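Local coordinates for dihydropteridine reductase (Dictyostelium discoideum, PDB 3ORF), which catalyses the NAD(P)H-dependent reduction of quinonoid dihydropteridine to tetrahydropteridine, and so probably regenerates the tetrahydrobiopterin cofactor of aromatic amino acid hydroxylases, at residues Lys43-Asn48 with Lys219-Ser224; Trp47-Ile52 with Pro58-Ser63. All blocks are in the same frame, centred on the assembly; numbering follows the deposited sequence.

Contact 1. Residues Lys43-Asn48 with Lys219-Ser224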
ATOM      1  N   LYS A  43     -12.528  28.054   8.211  1.00 42.84           N
ATOM      2  CA  LYS A  43     -12.879  28.918   9.340  1.00 45.80           C
ATOM      3  C   LYS A  43     -13.262  30.323   8.822  1.00 47.41           C
ATOM      4  O   LYS A  43     -14.296  30.842   9.209  1.00 49.05           O
ATOM      5  CB  LYS A  43     -11.762  28.917  10.381  1.00 45.30           C
ATOM      6  CG  LYS A  43     -12.107  29.620  11.703  1.00 51.87           C
ATOM      7  CD  LYS A  43     -10.932  29.547  12.651  1.00 53.87           C
ATOM      8  CE  LYS A  43     -11.083  30.499  13.854  1.00 60.96           C
ATOM      9  NZ  LYS A  43     -10.116  30.220  14.973  1.00 61.46           N
ATOM     10  N   SER A  44     -12.524  30.862   7.843  1.00 47.23           N
ATOM     11  CA  SER A  44     -12.909  32.148   7.223  1.00 48.05           C
ATOM     12  C   SER A  44     -14.258  32.174   6.488  1.00 48.28           C
ATOM     13  O   SER A  44     -14.848  33.219   6.301  1.00 50.52           O
ATOM     14  CB  SER A  44     -11.781  32.679   6.329  1.00 47.52           C
ATOM     15  OG  SER A  44     -11.901  32.228   5.003  1.00 48.00           O
ATOM     16  N   LYS A  45     -14.758  31.027   6.065  1.00 46.75           N
ATOM     17  CA  LYS A  45     -16.055  30.947   5.377  1.00 46.55           C
ATOM     18  C   LYS A  45     -17.131  30.515   6.381  1.00 46.35           C
ATOM     19  O   LYS A  45     -18.223  30.086   6.022  1.00 47.19           O
ATOM     20  CB  LYS A  45     -15.933  29.973   4.181  1.00 45.88           C
ATOM     21  CG  LYS A  45     -14.974  30.491   3.081  1.00 46.39           C
ATOM     22  CD  LYS A  45     -15.662  31.569   2.212  1.00 52.35           C
ATOM     23  CE  LYS A  45     -14.764  31.995   1.061  1.00 53.29           C
ATOM     24  NZ  LYS A  45     -13.678  32.861   1.543  1.00 53.83           N
ATOM     25  N   SER A  46     -16.784  30.619   7.663  1.00 46.71           N
ATOM     26  CA  SER A  46     -17.691  30.329   8.766  1.00 48.13           C
ATOM     27  C   SER A  46     -18.107  28.858   8.923  1.00 47.65           C
ATOM     28  O   SER A  46     -19.176  28.603   9.434  1.00 49.02           O
ATOM     29  CB  SER A  46     -18.923  31.277   8.738  1.00 51.18           C
ATOM     30  OG  SER A  46     -18.505  32.650   8.681  1.00 53.14           O
ATOM     31  N   TRP A  47     -17.273  27.894   8.493  1.00 44.99           N
ATOM     32  CA  TRP A  47     -17.508  26.511   8.848  1.00 43.21           C
ATOM     33  C   TRP A  47     -16.913  26.280  10.230  1.00 43.57           C
ATOM     34  O   TRP A  47     -15.966  26.933  10.657  1.00 43.26           O
ATOM     35  CB  TRP A  47     -16.863  25.545   7.824  1.00 42.40           C
ATOM     36  CG  TRP A  47     -17.661  25.339   6.549  1.00 39.14           C
ATOM     37  CD1 TRP A  47     -18.244  26.276   5.796  1.00 40.51           C
ATOM     38  CD2 TRP A  47     -17.914  24.085   5.906  1.00 36.73           C
ATOM     39  NE1 TRP A  47     -18.897  25.716   4.724  1.00 39.32           N
ATOM     40  CE2 TRP A  47     -18.707  24.357   4.765  1.00 38.06           C
ATOM     41  CE3 TRP A  47     -17.588  22.765   6.216  1.00 32.84           C
ATOM     42  CZ2 TRP A  47     -19.165  23.351   3.896  1.00 34.23           C
ATOM     43  CZ3 TRP A  47     -18.045  21.745   5.375  1.00 33.59           C
ATOM     44  CH2 TRP A  47     -18.835  22.055   4.217  1.00 34.08           C
ATOM     45  N   ASN A  48     -17.460  25.305  10.918  1.00 44.16           N
ATOM     46  CA  ASN A  48     -16.889  24.829  12.126  1.00 45.93           C
ATOM     47  C   ASN A  48     -15.769  23.827  11.698  1.00 43.94           C
ATOM     48  O   ASN A  48     -15.970  22.954  10.816  1.00 41.86           O
ATOM     49  CB  ASN A  48     -18.029  24.169  12.867  1.00 48.99           C
ATOM     50  CG  ASN A  48     -17.774  24.021  14.319  1.00 56.12           C
ATOM     51  OD1 ASN A  48     -17.402  22.941  14.770  1.00 62.63           O
ATOM     52  ND2 ASN A  48     -17.981  25.100  15.086  1.00 63.63           N
ATOM     53  N   LYS A 219     -10.324  24.988  -3.785  1.00 28.96           N
ATOM     54  CA  LYS A 219     -10.933  23.875  -4.547  1.00 26.96           C
ATOM     55  C   LYS A 219     -11.761  22.968  -3.626  1.00 26.53           C
ATOM     56  O   LYS A 219     -12.928  22.624  -3.927  1.00 27.16           O
ATOM     57  CB  LYS A 219      -9.867  23.075  -5.277  1.00 26.32           C
ATOM     58  CG  LYS A 219     -10.387  21.911  -6.152  1.00 26.37           C
ATOM     59  CD  LYS A 219     -11.483  22.352  -7.166  1.00 28.83           C
ATOM     60  CE  LYS A 219     -10.896  23.162  -8.303  1.00 34.04           C
ATOM     61  NZ  LYS A 219     -11.748  23.005  -9.570  1.00 33.45           N
ATOM     62  N   LEU A 220     -11.219  22.640  -2.461  1.00 25.90           N
ATOM     63  CA  LEU A 220     -11.981  21.809  -1.484  1.00 25.97           C
ATOM     64  C   LEU A 220     -13.294  22.435  -1.054  1.00 26.37           C
ATOM     65  O   LEU A 220     -14.332  21.733  -0.837  1.00 25.84           O
ATOM     66  CB  LEU A 220     -11.131  21.471  -0.231  1.00 24.34           C
ATOM     67  CG  LEU A 220      -9.892  20.537  -0.508  1.00 26.50           C
ATOM     68  CD1 LEU A 220      -8.987  20.426   0.689  1.00 21.83           C
ATOM     69  CD2 LEU A 220     -10.282  19.150  -0.946  1.00 22.38           C
ATOM     70  N   PHE A 221     -13.219  23.749  -0.826  1.00 29.05           N
ATOM     71  CA  PHE A 221     -14.381  24.531  -0.479  1.00 31.26           C
ATOM     72  C   PHE A 221     -15.425  24.554  -1.582  1.00 32.29           C
ATOM     73  O   PHE A 221     -16.589  24.362  -1.293  1.00 34.75           O
ATOM     74  CB  PHE A 221     -14.025  25.960  -0.080  1.00 32.08           C
ATOM     75  CG  PHE A 221     -15.223  26.710   0.503  1.00 35.57           C
ATOM     76  CD1 PHE A 221     -15.698  26.388   1.756  1.00 33.36           C
ATOM     77  CD2 PHE A 221     -15.820  27.751  -0.207  1.00 37.17           C
ATOM     78  CE1 PHE A 221     -16.815  27.119   2.305  1.00 43.64           C
ATOM     79  CE2 PHE A 221     -16.905  28.491   0.310  1.00 41.65           C
ATOM     80  CZ  PHE A 221     -17.419  28.172   1.553  1.00 42.72           C
ATOM     81  N   GLU A 222     -15.017  24.786  -2.831  1.00 32.63           N
ATOM     82  CA  GLU A 222     -15.931  24.677  -3.989  1.00 33.66           C
ATOM     83  C   GLU A 222     -16.620  23.300  -4.055  1.00 33.09           C
ATOM     84  O   GLU A 222     -17.831  23.233  -4.255  1.00 33.00           O
ATOM     85  CB  GLU A 222     -15.214  25.069  -5.309  1.00 35.03           C
ATOM     86  CG  GLU A 222     -15.969  24.794  -6.642  1.00 41.44           C
ATOM     87  CD  GLU A 222     -15.073  24.920  -7.943  1.00 50.86           C
ATOM     88  OE1 GLU A 222     -13.808  24.828  -7.892  1.00 51.68           O
ATOM     89  OE2 GLU A 222     -15.662  25.080  -9.047  1.00 55.32           O
ATOM     90  N   TRP A 223     -15.888  22.208  -3.852  1.00 32.05           N
ATOM     91  CA  TRP A 223     -16.525  20.905  -3.876  1.00 32.24           C
ATOM     92  C   TRP A 223     -17.447  20.700  -2.672  1.00 31.63           C
ATOM     93  O   TRP A 223     -18.408  20.005  -2.778  1.00 31.82           O
ATOM     94  CB  TRP A 223     -15.510  19.756  -3.902  1.00 29.92           C
ATOM     95  CG  TRP A 223     -14.641  19.598  -5.168  1.00 31.40           C
ATOM     96  CD1 TRP A 223     -14.912  19.987  -6.447  1.00 28.31           C
ATOM     97  CD2 TRP A 223     -13.339  18.975  -5.209  1.00 29.57           C
ATOM     98  NE1 TRP A 223     -13.851  19.646  -7.287  1.00 29.24           N
ATOM     99  CE2 TRP A 223     -12.893  19.010  -6.551  1.00 26.95           C
ATOM    100  CE3 TRP A 223     -12.530  18.353  -4.235  1.00 28.58           C
ATOM    101  CZ2 TRP A 223     -11.658  18.505  -6.932  1.00 28.98           C
ATOM    102  CZ3 TRP A 223     -11.281  17.824  -4.632  1.00 27.48           C
ATOM    103  CH2 TRP A 223     -10.865  17.919  -5.954  1.00 28.31           C
ATOM    104  N   SER A 224     -17.096  21.274  -1.524  1.00 33.04           N
ATOM    105  CA  SER A 224     -17.909  21.172  -0.285  1.00 34.53           C
ATOM    106  C   SER A 224     -19.291  21.865  -0.327  1.00 37.21           C
ATOM    107  O   SER A 224     -20.200  21.416   0.354  1.00 38.09           O
ATOM    108  CB  SER A 224     -17.135  21.755   0.872  1.00 32.92           C
ATOM    109  OG  SER A 224     -16.008  20.936   1.028  1.00 32.94           O
TER
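Lys45, just past the end of helix 33-44, lays the methylene part of its side chain over one face of the Phe221 ring from helix 213-225. Its CG sits 3.9 Å from the ring centroid and 19° off the ring normal, a CH-pi contact. CB approaches nearer the rim, 3.5 Å from Phe221 CZ, while CD lies above the rim near Phe221 CE2, 3.8 Å away. A bend at chi2 folds the aliphatic chain along the ring, and the amino end then leads away from the helix. At Ser46 the backbone takes a positive phi and completes a Schellman motif, with Ser46 N bonded to Lys43 O and Trp47 N to Phe42 O. This turn closes the first helix of the Rossmann fold and swings the chain toward strand 48-53. Trp47 follows, a buried residue whose indole packs against helix 213-225. The edge of Phe221 meets the face of the five-membered ring in an offset edge-to-face pair, centroids 5.4 Å apart and planes at 69°. The closest atoms are Trp47 NE1 and Phe221 CE1 (3.5 Å). On Phe221, CG lies anti to the backbone N (chi1 -171°), which carries the ring out so that Lys45 covers one face and Trp47 meets its edge; Phe42 joins both aromatic rings edge-to-face. Farther along the indole, Trp47 CH2 lies 3.8 Å from Ser224 CB, one turn on from Phe221. Ser224 turns its hydroxyl back to its own helix: OG and N reach Leu220 O from opposite faces of the carbonyl plane, with OG 2.6 Å from that oxygen, and Thr90 gives OG a second partner.

Contact 2. Residues Trp47-Ile52 with Pro58-Ser63; sequences WNTISI and PNADHS
Thr49 and His62 open the backbone pairing of two parallel strands: His62 N donates to Thr49 O at 3.0 Å, and Ser51 N to His62 O at 2.9 Å. His62 thus bonds through its backbone to the two residues flanking Ile50, its bridge partner. Two CA-H...O contacts supplement these bonds, Ile50 CA to His62 O and Ser63 CA to Ser51 O. Side-chain bonding is concentrated where the pairing begins. Asp61 N donates to Thr49 OG1 at 3.1 Å with a fairly straight N-H (165°), and Asp61 OD2 receives two weak bonds, from Thr49 N and Thr49 OG1, each 3.3 Å long. Thr49 OG1 stands between its own backbone N and carbonyl carbon (chi1 59°), which puts the hydroxyl within bonding distance of both the Asp61 amide and its carboxylate. Flat groups meet less tightly: Asn48 OD1 lies at the edge of the His62 ring, 3.7 Å from CD2, with amide and ring planes 56° apart. Apolar contacts fall on both faces of the sheet. Ile50 CG1 packs 3.9 Å from His62 CB on one, and Ser51 CB meets Ala60 CB at 4.1 Å on the other, where Val39 of helix 33-44 also covers Thr49 and Ala60. This is the outer parallel pair of the SDR Rossmann sheet, strand 62-65 being its edge strand within the chain and strand 48-53 bonding to strand 24-28 on its other side.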
ATOM      1  N   TRP A  47     -17.273  27.894   8.493  1.00 44.99           N
ATOM      2  CA  TRP A  47     -17.508  26.511   8.848  1.00 43.21           C
ATOM      3  C   TRP A  47     -16.913  26.280  10.230  1.00 43.57           C
ATOM      4  O   TRP A  47     -15.966  26.933  10.657  1.00 43.26           O
ATOM      5  CB  TRP A  47     -16.863  25.545   7.824  1.00 42.40           C
ATOM      6  CG  TRP A  47     -17.661  25.339   6.549  1.00 39.14           C
ATOM      7  CD1 TRP A  47     -18.244  26.276   5.796  1.00 40.51           C
ATOM      8  CD2 TRP A  47     -17.914  24.085   5.906  1.00 36.73           C
ATOM      9  NE1 TRP A  47     -18.897  25.716   4.724  1.00 39.32           N
ATOM     10  CE2 TRP A  47     -18.707  24.357   4.765  1.00 38.06           C
ATOM     11  CE3 TRP A  47     -17.588  22.765   6.216  1.00 32.84           C
ATOM     12  CZ2 TRP A  47     -19.165  23.351   3.896  1.00 34.23           C
ATOM     13  CZ3 TRP A  47     -18.045  21.745   5.375  1.00 33.59           C
ATOM     14  CH2 TRP A  47     -18.835  22.055   4.217  1.00 34.08           C
ATOM     15  N   ASN A  48     -17.460  25.305  10.918  1.00 44.16           N
ATOM     16  CA  ASN A  48     -16.889  24.829  12.126  1.00 45.93           C
ATOM     17  C   ASN A  48     -15.769  23.827  11.698  1.00 43.94           C
ATOM     18  O   ASN A  48     -15.970  22.954  10.816  1.00 41.86           O
ATOM     19  CB  ASN A  48     -18.029  24.169  12.867  1.00 48.99           C
ATOM     20  CG  ASN A  48     -17.774  24.021  14.319  1.00 56.12           C
ATOM     21  OD1 ASN A  48     -17.402  22.941  14.770  1.00 62.63           O
ATOM     22  ND2 ASN A  48     -17.981  25.100  15.086  1.00 63.63           N
ATOM     23  N   THR A  49     -14.583  23.984  12.295  1.00 43.16           N
ATOM     24  CA  THR A  49     -13.412  23.180  11.947  1.00 41.02           C
ATOM     25  C   THR A  49     -12.947  22.251  13.068  1.00 41.54           C
ATOM     26  O   THR A  49     -12.952  22.648  14.232  1.00 43.52           O
ATOM     27  CB  THR A  49     -12.239  24.086  11.611  1.00 39.88           C
ATOM     28  OG1 THR A  49     -11.941  24.917  12.750  1.00 42.69           O
ATOM     29  CG2 THR A  49     -12.565  24.932  10.406  1.00 39.21           C
ATOM     30  N   ILE A  50     -12.523  21.034  12.717  1.00 39.04           N
ATOM     31  CA  ILE A  50     -12.015  20.068  13.697  1.00 38.10           C
ATOM     32  C   ILE A  50     -10.703  19.469  13.173  1.00 37.15           C
ATOM     33  O   ILE A  50     -10.609  19.141  11.962  1.00 36.00           O
ATOM     34  CB  ILE A  50     -12.976  18.934  13.913  1.00 39.04           C
ATOM     35  CG1 ILE A  50     -14.301  19.446  14.459  1.00 39.96           C
ATOM     36  CG2 ILE A  50     -12.395  17.948  14.876  1.00 38.58           C
ATOM     37  CD1 ILE A  50     -15.412  18.739  13.884  1.00 40.62           C
ATOM     38  N   SER A  51      -9.707  19.310  14.047  1.00 35.90           N
ATOM     39  CA  SER A  51      -8.377  18.847  13.626  1.00 35.35           C
ATOM     40  C   SER A  51      -7.950  17.661  14.477  1.00 35.87           C
ATOM     41  O   SER A  51      -8.070  17.711  15.695  1.00 37.52           O
ATOM     42  CB  SER A  51      -7.351  20.014  13.694  1.00 34.25           C
ATOM     43  OG  SER A  51      -5.989  19.610  13.583  1.00 36.07           O
ATOM     44  N   ILE A  52      -7.532  16.567  13.827  1.00 34.18           N
ATOM     45  CA  ILE A  52      -6.834  15.471  14.504  1.00 33.87           C
ATOM     46  C   ILE A  52      -5.400  15.447  13.949  1.00 33.56           C
ATOM     47  O   ILE A  52      -5.191  15.497  12.731  1.00 32.54           O
ATOM     48  CB  ILE A  52      -7.518  14.078  14.239  1.00 33.48           C
ATOM     49  CG1 ILE A  52      -9.008  14.060  14.654  1.00 32.08           C
ATOM     50  CG2 ILE A  52      -6.727  12.920  14.884  1.00 31.47           C
ATOM     51  CD1 ILE A  52      -9.841  12.919  13.924  1.00 26.79           C
ATOM     52  N   PRO A  58      -4.465  25.006  17.603  1.00 46.64           N
ATOM     53  CA  PRO A  58      -5.295  25.829  18.505  1.00 49.16           C
ATOM     54  C   PRO A  58      -6.161  26.736  17.668  1.00 49.59           C
ATOM     55  O   PRO A  58      -7.156  27.171  18.126  1.00 51.21           O
ATOM     56  CB  PRO A  58      -4.262  26.623  19.336  1.00 50.07           C
ATOM     57  CG  PRO A  58      -2.996  26.659  18.476  1.00 48.34           C
ATOM     58  CD  PRO A  58      -3.044  25.429  17.579  1.00 46.35           C
ATOM     59  N   ASN A  59      -5.797  26.981  16.420  1.00 50.04           N
ATOM     60  CA  ASN A  59      -6.636  27.780  15.528  1.00 51.34           C
ATOM     61  C   ASN A  59      -7.958  27.089  15.163  1.00 51.14           C
ATOM     62  O   ASN A  59      -8.934  27.729  14.822  1.00 52.44           O
ATOM     63  CB  ASN A  59      -5.819  28.170  14.294  1.00 51.42           C
ATOM     64  CG  ASN A  59      -6.582  29.096  13.339  1.00 55.24           C
ATOM     65  OD1 ASN A  59      -6.764  28.772  12.156  1.00 55.46           O
ATOM     66  ND2 ASN A  59      -7.020  30.259  13.849  1.00 58.85           N
ATOM     67  N   ALA A  60      -8.012  25.775  15.265  1.00 50.55           N
ATOM     68  CA  ALA A  60      -9.243  25.076  14.979  1.00 50.57           C
ATOM     69  C   ALA A  60     -10.212  25.167  16.154  1.00 52.55           C
ATOM     70  O   ALA A  60      -9.800  25.320  17.330  1.00 52.67           O
ATOM     71  CB  ALA A  60      -8.960  23.632  14.657  1.00 49.56           C
ATOM     72  N   ASP A  61     -11.500  25.021  15.815  1.00 52.68           N
ATOM     73  CA  ASP A  61     -12.592  25.133  16.770  1.00 54.64           C
ATOM     74  C   ASP A  61     -12.578  23.936  17.698  1.00 54.08           C
ATOM     75  O   ASP A  61     -12.870  24.062  18.888  1.00 54.11           O
ATOM     76  CB  ASP A  61     -13.960  25.397  16.059  1.00 55.12           C
ATOM     77  CG  ASP A  61     -13.943  26.733  15.272  1.00 58.78           C
ATOM     78  OD1 ASP A  61     -13.463  27.770  15.829  1.00 62.02           O
ATOM     79  OD2 ASP A  61     -14.327  26.754  14.079  1.00 62.52           O
ATOM     80  N   HIS A  62     -12.215  22.779  17.161  1.00 51.73           N
ATOM     81  CA  HIS A  62     -11.973  21.646  18.022  1.00 52.44           C
ATOM     82  C   HIS A  62     -10.696  20.970  17.584  1.00 50.51           C
ATOM     83  O   HIS A  62     -10.500  20.731  16.392  1.00 48.82           O
ATOM     84  CB  HIS A  62     -13.097  20.638  17.917  1.00 53.12           C
ATOM     85  CG  HIS A  62     -14.441  21.149  18.326  1.00 57.55           C
ATOM     86  ND1 HIS A  62     -14.932  21.006  19.609  1.00 62.70           N
ATOM     87  CD2 HIS A  62     -15.429  21.732  17.605  1.00 60.24           C
ATOM     88  CE1 HIS A  62     -16.156  21.502  19.664  1.00 65.04           C
ATOM     89  NE2 HIS A  62     -16.485  21.944  18.459  1.00 65.61           N
ATOM     90  N   SER A  63      -9.835  20.629  18.531  1.00 49.35           N
ATOM     91  CA  SER A  63      -8.561  20.011  18.158  1.00 47.58           C
ATOM     92  C   SER A  63      -8.302  18.777  19.017  1.00 47.29           C
ATOM     93  O   SER A  63      -8.422  18.843  20.247  1.00 47.68           O
ATOM     94  CB  SER A  63      -7.402  21.035  18.246  1.00 47.24           C
ATOM     95  OG  SER A  63      -6.136  20.403  18.202  1.00 45.73           O
TER

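Overall arrangement
Contacts 1 and 2 share Trp47 and Asn48, with centres 13 Å apart, and both lie toward the outside of the fold, away from the annotated sites. Helix 33-44 and strand 48-53 follow one another, so the chain passes from the helix-end turn of contact 1 straight into the strand of contact 2. Each contact is partly buried: Trp47 is the buried member of contact 1, whereas Thr49, Ile50 and Ser51 are buried in contact 2. Contact 1 joins a helix end to helix 213-225 through aromatic and aliphatic packing; contact 2 relies on backbone bonds between strands, with hydroxyl and weak carboxylate bonds from the loop just before strand 62-65. Lys43 NZ links them through a probable hydrogen bond to Asn59 O.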